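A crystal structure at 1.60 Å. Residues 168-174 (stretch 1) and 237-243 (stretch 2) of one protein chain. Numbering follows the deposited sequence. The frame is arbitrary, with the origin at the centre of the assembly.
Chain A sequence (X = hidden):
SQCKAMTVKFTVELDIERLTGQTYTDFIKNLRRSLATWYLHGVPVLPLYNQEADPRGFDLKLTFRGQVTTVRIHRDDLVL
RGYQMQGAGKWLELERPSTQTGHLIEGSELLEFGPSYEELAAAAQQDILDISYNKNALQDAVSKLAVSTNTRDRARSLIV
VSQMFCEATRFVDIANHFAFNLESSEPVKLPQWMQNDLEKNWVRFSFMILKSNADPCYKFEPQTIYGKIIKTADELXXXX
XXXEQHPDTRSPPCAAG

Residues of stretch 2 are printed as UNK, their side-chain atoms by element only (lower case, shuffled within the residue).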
# COMPACT_ATOMS: atom_id res chain seq x y z
N ALA A 168 0.61 3.37 4.57
CA ALA A 168 0.01 4.59 5.13
C ALA A 168 -1.45 4.76 4.69
O ALA A 168 -2.30 5.17 5.49
CB ALA A 168 0.83 5.81 4.73
N THR A 169 -1.76 4.42 3.44
CA THR A 169 -3.13 4.48 2.93
C THR A 169 -4.01 3.47 3.68
O THR A 169 -5.12 3.80 4.11
CB THR A 169 -3.14 4.24 1.42
OG1 THR A 169 -2.48 5.36 0.78
CG2 THR A 169 -4.52 4.13 0.85
N ARG A 170 -3.47 2.30 3.92
CA ARG A 170 -4.23 1.24 4.62
C ARG A 170 -4.50 1.54 6.09
O ARG A 170 -5.53 1.10 6.61
CB ARG A 170 -3.50 -0.08 4.51
CG ARG A 170 -3.37 -0.70 3.14
CD ARG A 170 -2.44 -1.91 3.20
NE ARG A 170 -2.42 -2.63 1.94
CZ ARG A 170 -1.32 -3.04 1.30
NH1 ARG A 170 -0.12 -2.84 1.83
NH2 ARG A 170 -1.43 -3.70 0.17
N PHE A 171 -3.59 2.19 6.80
CA PHE A 171 -3.69 2.34 8.27
C PHE A 171 -3.51 3.75 8.76
O PHE A 171 -2.51 4.40 8.47
CB PHE A 171 -2.67 1.44 8.97
CG PHE A 171 -2.98 -0.03 8.84
CD1 PHE A 171 -3.97 -0.59 9.62
CD2 PHE A 171 -2.30 -0.82 7.94
CE1 PHE A 171 -4.25 -1.95 9.50
CE2 PHE A 171 -2.59 -2.17 7.81
CZ PHE A 171 -3.55 -2.73 8.60
N VAL A 172 -4.48 4.21 9.53
CA VAL A 172 -4.45 5.54 10.14
C VAL A 172 -3.18 5.80 10.93
O VAL A 172 -2.56 6.87 10.77
CB VAL A 172 -5.71 5.72 11.05
CG1 VAL A 172 -5.65 7.03 11.83
CG2 VAL A 172 -6.99 5.62 10.18
N ASP A 173 -2.78 4.86 11.77
CA ASP A 173 -1.66 5.07 12.71
C ASP A 173 -0.33 5.14 11.95
O ASP A 173 0.61 5.82 12.39
CB ASP A 173 -1.60 3.96 13.76
CG ASP A 173 -2.77 4.02 14.72
OD1 ASP A 173 -2.92 5.06 15.38
OD2 ASP A 173 -3.53 3.03 14.78
N ILE A 174 -0.26 4.43 10.83
CA ILE A 174 0.95 4.43 9.98
C ILE A 174 1.07 5.77 9.25
O ILE A 174 2.15 6.39 9.28
CB ILE A 174 0.98 3.21 9.02
CG1 ILE A 174 1.02 1.92 9.85
CG2 ILE A 174 2.21 3.26 8.14
CD1 ILE A 174 1.06 0.65 9.06
N UNK A 237 -12.22 -1.30 12.98
CA UNK A 237 -12.34 -0.45 11.79
C UNK A 237 -11.66 0.92 11.97
O UNK A 237 -11.16 1.49 11.01
c UNK A 237 -14.11 0.55 10.17
c UNK A 237 -13.83 -0.29 11.41
c UNK A 237 -13.38 0.01 8.93
c UNK A 237 -15.62 0.65 9.93
N UNK A 238 -11.64 1.41 13.21
CA UNK A 238 -11.01 2.70 13.53
C UNK A 238 -9.52 2.72 13.18
O UNK A 238 -8.95 3.81 12.93
c UNK A 238 -12.56 3.47 15.42
c UNK A 238 -11.16 3.00 15.02
o UNK A 238 -12.89 3.48 16.61
n UNK A 238 -13.40 3.88 14.44
N UNK A 239 -8.88 1.55 13.13
CA UNK A 239 -7.47 1.47 12.72
C UNK A 239 -7.26 1.60 11.21
O UNK A 239 -6.16 1.96 10.78
c UNK A 239 -5.40 0.36 15.22
c UNK A 239 -6.64 0.06 14.65
c UNK A 239 -5.21 0.28 16.61
c UNK A 239 -7.51 -0.38 16.88
c UNK A 239 -6.28 -0.10 17.43
c UNK A 239 -6.85 0.15 13.18
c UNK A 239 -7.69 -0.30 15.49
N UNK A 240 -8.27 1.26 10.41
CA UNK A 240 -8.09 1.18 8.97
C UNK A 240 -8.44 2.48 8.26
O UNK A 240 -9.42 3.13 8.56
c UNK A 240 -8.92 0.05 8.34
c UNK A 240 -8.95 -2.39 7.57
c UNK A 240 -8.17 -1.83 9.86
c UNK A 240 -8.27 -1.33 8.44
N UNK A 241 -7.59 2.87 7.35
CA UNK A 241 -7.85 3.97 6.45
C UNK A 241 -8.69 3.61 5.24
O UNK A 241 -9.35 4.47 4.63
N UNK A 242 -8.59 2.35 4.83
CA UNK A 242 -9.32 1.81 3.69
C UNK A 242 -9.38 0.29 3.88
O UNK A 242 -8.49 -0.30 4.51
c UNK A 242 -9.45 2.95 0.02
c UNK A 242 -9.67 2.03 1.16
c UNK A 242 -8.70 2.30 2.33
c UNK A 242 -7.35 1.67 2.11
N UNK A 243 -10.44 -0.33 3.38
CA UNK A 243 -10.76 -1.73 3.64
C UNK A 243 -10.71 -2.58 2.37
O UNK A 243 -11.34 -2.21 1.38
c UNK A 243 -12.47 -3.26 4.60
c UNK A 243 -12.17 -1.84 4.27
c UNK A 243 -12.28 -0.92 5.50
O HOH W 1 -3.90 2.27 12.25

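Position 237 carries four carbons forked at the second, and none of them reaches stretch 1. The fork after one methylene makes it leucine. Leu237 contributes through its backbone, opening a type I turn that runs to position 240 and is closed by a 3.0 Å hydrogen bond from the N of 240 to Leu237 O.

Position 238 has two carbons, the second bearing one oxygen and one nitrogen: a short amide, hence asparagine. The side chain of Asn238 stays well clear of stretch 1 and is exposed; its backbone O lies 3.8 Å from Val172 CG2.

Position 239 shows one carbon followed by a ring of six carbons with no heteroatom, so it is phenylalanine. Phe239 CD2 comes 3.3 Å from Asp173 OD2, an oblique approach to the ring. Its backbone does more: Val172 N donates to Phe239 O at 3.1 Å, and Phe171 CA approaches that same oxygen at 3.5 Å in a CA-H...O contact.

Position 240 again has four carbons forked at the second, with one of them near the ring of Phe171. It is leucine, and Leu240 CD1 packs 3.9 Å from Phe171 CE1, although CA-to-CB points away from the other stretch at both residues.

Position 241 has no side-chain atoms and is therefore glycine. The backbone explains what this allows: Gly241 CA lies 3.6 Å from Thr169 O, and an ideal CB would point toward stretch 1 and sit just 2.5 Å from Thr169 O, a clash. Gly241 N donates to Arg170 O at 2.8 Å.

Position 242 has four carbons forked at the first, one arm two carbons long: isoleucine. Ile242 CG2 rests 3.7 Å from Thr169 O and 4.0 Å from Thr169 CG2. Ile242 N is buried here without a polar partner.

Position 243 has one carbon carrying two more, which is valine. Val243 points away and makes no contact.

The rule is backbone first. Phe171 separates two helical segments, and its extended phi/psi lets it form a single beta bridge with Leu240, their CA atoms 4.6 Å apart. The two backbone hydrogen bonds flank that pair, while Leu240 CA adds a CA-H...O contact to Arg170 O at 3.5 Å. One water extends the pattern, accepting from Asp173 N at 2.9 Å and donating to Asp173 OD2 and to Phe239 O, each at 2.7 Å. Side chains then fill in around this polar core, and glycine permits the close approach.

Stretch 2 237-243: LNFLGIV
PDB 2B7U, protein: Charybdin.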